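Local coordinates for HEPN domain-containing protein (Thermotoga maritima, PDB 1O3U) that is of unknown function but belongs to the all-helical HEPN family, some members of which are linked to nucleotide binding, and forms a two-subunit assembly, at residues A[44-49]-A[122-127]; A[18-23]-A[116-121]. All coordinates share one frame; numbering follows the deposited sequence.

Contact 1: residues A[44-49]-A[122-127]; sequences EKAVKA and EKIIRF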
ATOM      1  N   GLU A  44       0.028   4.728   7.764  1.00 10.91           N
ATOM      2  CA  GLU A  44       0.001   3.392   8.380  1.00 12.01           C
ATOM      3  C   GLU A  44       1.368   2.718   8.452  1.00 11.61           C
ATOM      4  O   GLU A  44       1.806   2.211   9.508  1.00 11.52           O
ATOM      5  CB  GLU A  44      -0.987   2.499   7.607  1.00 13.75           C
ATOM      6  CG  GLU A  44      -2.416   2.887   7.800  1.00 17.05           C
ATOM      7  CD  GLU A  44      -3.402   1.941   7.136  1.00 26.78           C
ATOM      8  OE1 GLU A  44      -3.079   0.710   6.967  1.00 27.27           O
ATOM      9  OE2 GLU A  44      -4.525   2.451   6.845  1.00 28.64           O
ATOM     10  N   LYS A  45       2.059   2.689   7.323  1.00 10.55           N
ATOM     11  CA  LYS A  45       3.344   2.041   7.242  1.00 11.24           C
ATOM     12  C   LYS A  45       4.379   2.763   8.134  1.00 11.04           C
ATOM     13  O   LYS A  45       5.201   2.107   8.761  1.00 10.82           O
ATOM     14  CB  LYS A  45       3.804   1.922   5.788  1.00 11.45           C
ATOM     15  CG  LYS A  45       2.973   0.921   4.952  1.00 14.14           C
ATOM     16  CD  LYS A  45       3.572   0.675   3.594  1.00 17.63           C
ATOM     17  CE  LYS A  45       2.765  -0.316   2.740  1.00 18.76           C
ATOM     18  NZ  LYS A  45       1.832   0.297   1.764  1.00 20.59           N
ATOM     19  N   ALA A  46       4.315   4.095   8.201  1.00 11.08           N
ATOM     20  CA  ALA A  46       5.281   4.894   8.962  1.00 11.62           C
ATOM     21  C   ALA A  46       5.138   4.513  10.451  1.00 10.74           C
ATOM     22  O   ALA A  46       6.118   4.238  11.138  1.00 10.48           O
ATOM     23  CB  ALA A  46       5.018   6.368   8.786  1.00 11.90           C
ATOM     24  N   VAL A  47       3.919   4.437  10.934  1.00 10.04           N
ATOM     25  CA  VAL A  47       3.725   4.106  12.359  1.00 10.69           C
ATOM     26  C   VAL A  47       4.145   2.663  12.675  1.00 10.32           C
ATOM     27  O   VAL A  47       4.755   2.383  13.720  1.00 10.72           O
ATOM     28  CB  VAL A  47       2.286   4.376  12.814  1.00 10.35           C
ATOM     29  CG1 VAL A  47       2.127   4.049  14.298  1.00 12.83           C
ATOM     30  CG2 VAL A  47       1.880   5.822  12.547  1.00 13.41           C
ATOM     31  N   LYS A  48       3.842   1.738  11.775  1.00 10.47           N
ATOM     32  CA  LYS A  48       4.296   0.354  11.920  1.00 12.52           C
ATOM     33  C   LYS A  48       5.829   0.222  12.009  1.00 12.26           C
ATOM     34  O   LYS A  48       6.343  -0.680  12.693  1.00 11.31           O
ATOM     35  CB  LYS A  48       3.798  -0.511  10.772  1.00 12.51           C
ATOM     36  CG  LYS A  48       2.344  -0.765  10.809  1.00 16.15           C
ATOM     37  CD  LYS A  48       1.958  -1.692   9.647  1.00 19.20           C
ATOM     38  CE  LYS A  48       0.449  -1.780   9.497  1.00 22.14           C
ATOM     39  N   ALA A  49       6.546   1.105  11.313  1.00 11.59           N
ATOM     40  CA  ALA A  49       8.011   1.120  11.386  1.00 11.90           C
ATOM     41  C   ALA A  49       8.474   1.364  12.834  1.00 11.67           C
ATOM     42  O   ALA A  49       9.459   0.777  13.266  1.00 12.10           O
ATOM     43  CB  ALA A  49       8.591   2.175  10.456  1.00 12.52           C
ATOM     44  N   GLU A 122       2.821  12.970   5.216  1.00  9.19           N
ATOM     45  CA  GLU A 122       4.170  13.439   5.325  1.00  9.59           C
ATOM     46  C   GLU A 122       4.591  13.876   6.743  1.00  9.02           C
ATOM     47  O   GLU A 122       5.685  13.532   7.199  1.00  7.35           O
ATOM     48  CB  GLU A 122       4.404  14.558   4.327  1.00 10.83           C
ATOM     49  CG  GLU A 122       5.863  14.996   4.223  1.00 13.98           C
ATOM     50  CD  GLU A 122       6.132  15.648   2.870  1.00 19.91           C
ATOM     51  OE1 GLU A 122       5.266  16.424   2.395  1.00 27.62           O
ATOM     52  OE2 GLU A 122       7.163  15.364   2.252  1.00 24.22           O
ATOM     53  N   LYS A 123       3.721  14.621   7.421  1.00  8.85           N
ATOM     54  CA  LYS A 123       3.925  15.001   8.789  1.00  8.97           C
ATOM     55  C   LYS A 123       4.101  13.805   9.707  1.00  9.31           C
ATOM     56  O   LYS A 123       5.017  13.760  10.531  1.00  7.94           O
ATOM     57  CB  LYS A 123       2.745  15.874   9.210  1.00 10.24           C
ATOM     58  CG  LYS A 123       2.986  16.828  10.234  1.00 16.10           C
ATOM     59  CD  LYS A 123       1.924  17.954  10.082  1.00 18.54           C
ATOM     60  CE  LYS A 123       2.109  19.021  11.050  1.00 20.34           C
ATOM     61  NZ  LYS A 123       0.824  19.690  11.348  1.00 20.12           N
ATOM     62  N   ILE A 124       3.227  12.808   9.548  1.00  8.52           N
ATOM     63  CA  ILE A 124       3.321  11.604  10.335  1.00  8.47           C
ATOM     64  C   ILE A 124       4.616  10.843  10.046  1.00  8.60           C
ATOM     65  O   ILE A 124       5.309  10.366  11.003  1.00  8.70           O
ATOM     66  CB  ILE A 124       2.052  10.741  10.136  1.00  8.16           C
ATOM     67  CG1 ILE A 124       0.853  11.414  10.823  1.00  8.57           C
ATOM     68  CG2 ILE A 124       2.249   9.333  10.704  1.00  8.88           C
ATOM     69  CD1 ILE A 124      -0.527  10.801  10.486  1.00 10.02           C
ATOM     70  N   ILE A 125       4.948  10.695   8.761  1.00  7.44           N
ATOM     71  CA  ILE A 125       6.217  10.084   8.378  1.00  8.67           C
ATOM     72  C   ILE A 125       7.427  10.774   9.058  1.00  8.60           C
ATOM     73  O   ILE A 125       8.277  10.101   9.618  1.00  8.65           O
ATOM     74  CB  ILE A 125       6.384  10.062   6.873  1.00  8.80           C
ATOM     75  CG1 ILE A 125       5.400   9.081   6.253  1.00  9.13           C
ATOM     76  CG2 ILE A 125       7.863   9.779   6.499  1.00 10.64           C
ATOM     77  CD1 ILE A 125       5.295   9.235   4.691  1.00 11.83           C
ATOM     78  N   ARG A 126       7.475  12.102   9.028  1.00  8.67           N
ATOM     79  CA  ARG A 126       8.591  12.865   9.578  1.00  9.94           C
ATOM     80  C   ARG A 126       8.619  12.766  11.119  1.00  9.46           C
ATOM     81  O   ARG A 126       9.679  12.641  11.714  1.00 10.77           O
ATOM     82  CB  ARG A 126       8.495  14.310   9.114  1.00  9.45           C
ATOM     83  CG  ARG A 126       8.761  14.463   7.602  1.00 10.45           C
ATOM     84  CD  ARG A 126       8.629  15.884   7.100  1.00 11.67           C
ATOM     85  NE  ARG A 126       9.189  16.031   5.764  1.00 13.47           N
ATOM     86  CZ  ARG A 126       9.090  17.126   5.033  1.00 11.93           C
ATOM     87  NH1 ARG A 126       8.467  18.195   5.493  1.00 15.14           N
ATOM     88  NH2 ARG A 126       9.639  17.159   3.845  1.00 10.60           N
ATOM     89  N   PHE A 127       7.455  12.727  11.744  1.00 10.05           N
ATOM     90  CA  PHE A 127       7.372  12.475  13.197  1.00  9.16           C
ATOM     91  C   PHE A 127       7.943  11.099  13.580  1.00  9.12           C
ATOM     92  O   PHE A 127       8.763  10.952  14.553  1.00  9.83           O
ATOM     93  CB  PHE A 127       5.938  12.546  13.669  1.00  8.58           C
ATOM     94  CG  PHE A 127       5.788  12.256  15.135  1.00  9.23           C
ATOM     95  CD1 PHE A 127       6.063  13.205  16.069  1.00 12.43           C
ATOM     96  CD2 PHE A 127       5.356  11.002  15.560  1.00 14.28           C
ATOM     97  CE1 PHE A 127       5.893  12.922  17.438  1.00 13.94           C
ATOM     98  CE2 PHE A 127       5.199  10.726  16.894  1.00 14.10           C
ATOM     99  CZ  PHE A 127       5.471  11.681  17.829  1.00 14.45           C
TER
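Ala46 meets Ile125 and Ile124 where helix 32-54 runs beside helix 104-132, and the meeting is apolar throughout. The CB of Ala46 points at the opposite helix and lies 3.7 Å from Ile125 CG1, with Ile125 CA almost as near. With only a methyl on Ala46, the backbones come close: Ala46 CA lies 5.3 Å from Ile125 CA. The two short axes approach to 8.8 Å and diverge by only 12°, a nearly parallel pairing within the helical bundle of the HEPN domain. At the next residue, Val47, two branched side chains meet. Val47 CG2 touches Ile124 CG2 at 4.0 Å, the two side chains crossing at a slant. In Ile124, CG1 (chi1 -71°) lies beside the backbone N, anti to the carbonyl carbon, and CG2 is the branch that meets Val47.

Charged groups keep to the flanks. Glu122 and Arg126, one turn apart on the same helix, bring Arg126 NH2 to 3.4 Å from Glu122 OE2, but the oxygen stands well off the guanidinium plane, so the attraction is of charge alone; Glu122 also pairs with Lys24. Leu87 from helix 78-88 packs on Ile124, while Phe66 and Leu67 pack on Val47. With only carbon surfaces meeting between the segments, cohesion here rests on dispersion, the exclusion of water and close fit instead of directed bonds.

Contact 2: residues A[18-23]-A[116-121]; sequences DDLEHA and RLVNYA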
ATOM      1  N   ASP A  18       7.671   5.502  -0.210  1.00 12.63           N
ATOM      2  CA  ASP A  18       7.224   5.174  -1.561  1.00 12.88           C
ATOM      3  C   ASP A  18       5.734   5.430  -1.734  1.00 12.58           C
ATOM      4  O   ASP A  18       5.345   5.985  -2.756  1.00 11.66           O
ATOM      5  CB  ASP A  18       7.514   3.728  -1.932  1.00 13.71           C
ATOM      6  CG  ASP A  18       8.984   3.445  -2.085  1.00 18.60           C
ATOM      7  OD1 ASP A  18       9.797   4.400  -2.101  1.00 24.32           O
ATOM      8  OD2 ASP A  18       9.413   2.271  -2.191  1.00 24.09           O
ATOM      9  N   ASP A  19       4.902   4.987  -0.774  1.00 11.94           N
ATOM     10  CA  ASP A  19       3.473   5.332  -0.781  1.00 12.05           C
ATOM     11  C   ASP A  19       3.235   6.868  -0.843  1.00 10.62           C
ATOM     12  O   ASP A  19       2.342   7.350  -1.536  1.00  9.13           O
ATOM     13  CB  ASP A  19       2.752   4.802   0.466  1.00 12.29           C
ATOM     14  CG  ASP A  19       2.529   3.292   0.441  1.00 15.99           C
ATOM     15  OD1 ASP A  19       2.599   2.641  -0.641  1.00 19.14           O
ATOM     16  OD2 ASP A  19       2.205   2.695   1.485  1.00 18.92           O
ATOM     17  N   LEU A  20       4.018   7.620  -0.080  1.00 11.00           N
ATOM     18  CA  LEU A  20       3.916   9.081  -0.094  1.00 10.28           C
ATOM     19  C   LEU A  20       4.230   9.612  -1.504  1.00 10.58           C
ATOM     20  O   LEU A  20       3.516  10.458  -2.020  1.00  9.91           O
ATOM     21  CB  LEU A  20       4.844   9.728   0.938  1.00 11.22           C
ATOM     22  CG  LEU A  20       4.660  11.242   1.140  1.00 11.04           C
ATOM     23  CD1 LEU A  20       3.300  11.557   1.646  1.00 16.09           C
ATOM     24  CD2 LEU A  20       5.741  11.845   2.032  1.00 13.67           C
ATOM     25  N   GLU A  21       5.289   9.098  -2.126  1.00 11.31           N
ATOM     26  CA  GLU A  21       5.647   9.528  -3.469  1.00 11.22           C
ATOM     27  C   GLU A  21       4.539   9.177  -4.442  1.00 10.16           C
ATOM     28  O   GLU A  21       4.200   9.984  -5.312  1.00  8.96           O
ATOM     29  CB  GLU A  21       6.955   8.925  -3.907  1.00 12.88           C
ATOM     30  CG  GLU A  21       7.501   9.561  -5.164  1.00 19.25           C
ATOM     31  CD  GLU A  21       8.083  10.967  -4.965  1.00 25.08           C
ATOM     32  OE1 GLU A  21       8.216  11.493  -3.815  1.00 28.30           O
ATOM     33  OE2 GLU A  21       8.394  11.574  -6.013  1.00 33.88           O
ATOM     34  N   HIS A  22       3.958   7.993  -4.273  1.00 10.16           N
ATOM     35  CA  HIS A  22       2.787   7.573  -5.054  1.00 10.30           C
ATOM     36  C   HIS A  22       1.656   8.588  -4.904  1.00  9.55           C
ATOM     37  O   HIS A  22       1.057   9.018  -5.893  1.00  8.87           O
ATOM     38  CB  HIS A  22       2.274   6.192  -4.655  1.00  9.26           C
ATOM     39  CG  HIS A  22       1.510   5.473  -5.745  1.00 12.53           C
ATOM     40  ND1 HIS A  22       1.071   4.171  -5.609  1.00 13.50           N
ATOM     41  CD2 HIS A  22       1.155   5.856  -6.998  1.00 12.78           C
ATOM     42  CE1 HIS A  22       0.467   3.797  -6.725  1.00 13.97           C
ATOM     43  NE2 HIS A  22       0.516   4.792  -7.583  1.00 12.82           N
ATOM     44  N   ALA A  23       1.339   8.957  -3.661  1.00  9.32           N
ATOM     45  CA  ALA A  23       0.291   9.927  -3.391  1.00  9.72           C
ATOM     46  C   ALA A  23       0.542  11.271  -4.113  1.00 10.25           C
ATOM     47  O   ALA A  23      -0.385  11.877  -4.657  1.00 11.07           O
ATOM     48  CB  ALA A  23       0.177  10.156  -1.946  1.00  9.07           C
ATOM     49  N   ARG A 116      -3.997  18.414   1.638  1.00  9.95           N
ATOM     50  CA  ARG A 116      -4.049  18.336   3.089  1.00 10.94           C
ATOM     51  C   ARG A 116      -3.680  16.922   3.577  1.00 10.18           C
ATOM     52  O   ARG A 116      -2.838  16.748   4.492  1.00  8.07           O
ATOM     53  CB  ARG A 116      -5.468  18.735   3.543  1.00 12.07           C
ATOM     54  CG  ARG A 116      -5.618  19.122   4.913  1.00 15.58           C
ATOM     55  CD  ARG A 116      -6.758  20.120   5.142  1.00 15.83           C
ATOM     56  NE  ARG A 116      -8.054  19.630   4.669  1.00 17.78           N
ATOM     57  CZ  ARG A 116      -8.721  18.643   5.243  1.00 22.01           C
ATOM     58  NH1 ARG A 116      -8.230  18.037   6.304  1.00 23.16           N
ATOM     59  NH2 ARG A 116      -9.891  18.237   4.746  1.00 24.68           N
ATOM     60  N   LEU A 117      -4.328  15.934   2.996  1.00  9.14           N
ATOM     61  CA  LEU A 117      -4.108  14.554   3.424  1.00  9.74           C
ATOM     62  C   LEU A 117      -2.677  14.093   3.106  1.00  9.25           C
ATOM     63  O   LEU A 117      -2.065  13.335   3.860  1.00  8.67           O
ATOM     64  CB  LEU A 117      -5.152  13.619   2.816  1.00 10.57           C
ATOM     65  CG  LEU A 117      -6.591  13.949   3.216  1.00 14.29           C
ATOM     66  CD1 LEU A 117      -7.551  13.011   2.539  1.00 18.75           C
ATOM     67  CD2 LEU A 117      -6.724  13.883   4.712  1.00 13.53           C
ATOM     68  N   VAL A 118      -2.147  14.518   1.973  1.00  8.75           N
ATOM     69  CA  VAL A 118      -0.774  14.180   1.616  1.00  9.95           C
ATOM     70  C   VAL A 118       0.169  14.833   2.644  1.00 10.24           C
ATOM     71  O   VAL A 118       1.132  14.199   3.154  1.00  8.26           O
ATOM     72  CB  VAL A 118      -0.461  14.613   0.164  1.00 10.58           C
ATOM     73  CG1 VAL A 118       1.029  14.661  -0.090  1.00 13.73           C
ATOM     74  CG2 VAL A 118      -1.197  13.703  -0.887  1.00 11.22           C
ATOM     75  N   ASN A 119      -0.078  16.112   2.947  1.00  8.83           N
ATOM     76  CA  ASN A 119       0.725  16.776   3.949  1.00  8.73           C
ATOM     77  C   ASN A 119       0.655  16.087   5.306  1.00  7.79           C
ATOM     78  O   ASN A 119       1.651  15.981   5.999  1.00  7.30           O
ATOM     79  CB  ASN A 119       0.352  18.242   4.103  1.00  8.00           C
ATOM     80  CG  ASN A 119       0.681  19.051   2.874  1.00 12.14           C
ATOM     81  OD1 ASN A 119       1.463  18.619   1.998  1.00 13.47           O
ATOM     82  ND2 ASN A 119       0.068  20.261   2.783  1.00 12.82           N
ATOM     83  N   TYR A 120      -0.532  15.654   5.687  1.00  7.62           N
ATOM     84  CA  TYR A 120      -0.714  14.963   6.966  1.00  7.53           C
ATOM     85  C   TYR A 120       0.117  13.697   6.992  1.00  7.85           C
ATOM     86  O   TYR A 120       0.726  13.413   8.007  1.00  7.10           O
ATOM     87  CB  TYR A 120      -2.160  14.590   7.225  1.00  7.72           C
ATOM     88  CG  TYR A 120      -3.106  15.744   7.462  1.00  8.28           C
ATOM     89  CD1 TYR A 120      -2.638  17.029   7.649  1.00  7.33           C
ATOM     90  CD2 TYR A 120      -4.485  15.516   7.584  1.00  9.81           C
ATOM     91  CE1 TYR A 120      -3.510  18.081   7.867  1.00 10.76           C
ATOM     92  CE2 TYR A 120      -5.340  16.535   7.821  1.00 10.76           C
ATOM     93  CZ  TYR A 120      -4.857  17.825   7.962  1.00 10.91           C
ATOM     94  OH  TYR A 120      -5.729  18.858   8.199  1.00 12.02           O
ATOM     95  N   ALA A 121       0.117  12.936   5.901  1.00  8.42           N
ATOM     96  CA  ALA A 121       0.863  11.689   5.864  1.00  8.92           C
ATOM     97  C   ALA A 121       2.374  11.984   5.970  1.00  9.65           C
ATOM     98  O   ALA A 121       3.102  11.344   6.720  1.00  8.16           O
ATOM     99  CB  ALA A 121       0.573  10.940   4.597  1.00  8.67           C
TER
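Leu20 is the principal bump on helix 11-28, and it is received by Val118 and Ala121, one turn apart on helix 104-132. Its CG is anti to the backbone N (chi1 -172°), and with chi2 at 62° this carries CD1 across to the other helix. There Leu20 CD1 rests 4.1 Å from Ala121 CB. On the backbone side, Leu20 CD1 is 3.7 Å from Val118 O. Val118 CG1, at 4.2 Å from Leu20 CD1, forms another wall of the same shallow hollow. Ala121 turns its CB toward helix 11-28 and forms the low floor on which CD1 sits.

The two segments run antiparallel, at 164° between their directions, and their axes stay 10.3 Å apart. This is the pairing of an up-and-down helical bundle, here the HEPN domain, in which the first long helix and the last pack side by side while helix 32-54 covers their shared flank: its Ser38 touches Ala23 and its Ser39 touches Val118.

Further along the interface the roles reverse. Val118 becomes the bump and sends CG2, the branch anti to its carbonyl carbon, over the low surface of Ala23, whose CB it meets at 3.9 Å. This is where the backbones are nearest, Ala23 CA and Val118 CA lying 6.7 Å apart. His22, which takes no part in this interface, stacks on His22 and Trp34 of the second subunit.

Contacts 1 and 2 sit about 10 Å apart, centre to centre, on adjoining segments of helix 104-132, which serves both. Helices 11-28 and 32-54 follow each other in the chain, and the four segments come in the order 18-23, 44-49, 116-121, 122-127, so the two pairings cross along the sequence. The last long helix packs against both of the first two, antiparallel to 11-28 and nearly parallel to 32-54. The contacts also touch directly: Leu20 CD2 lies 3.8 Å from Ile125 CD1, so the two apolar patches adjoin. Lys45 and Asp19 also approach each other, though so closely that the modelled distance is doubtful.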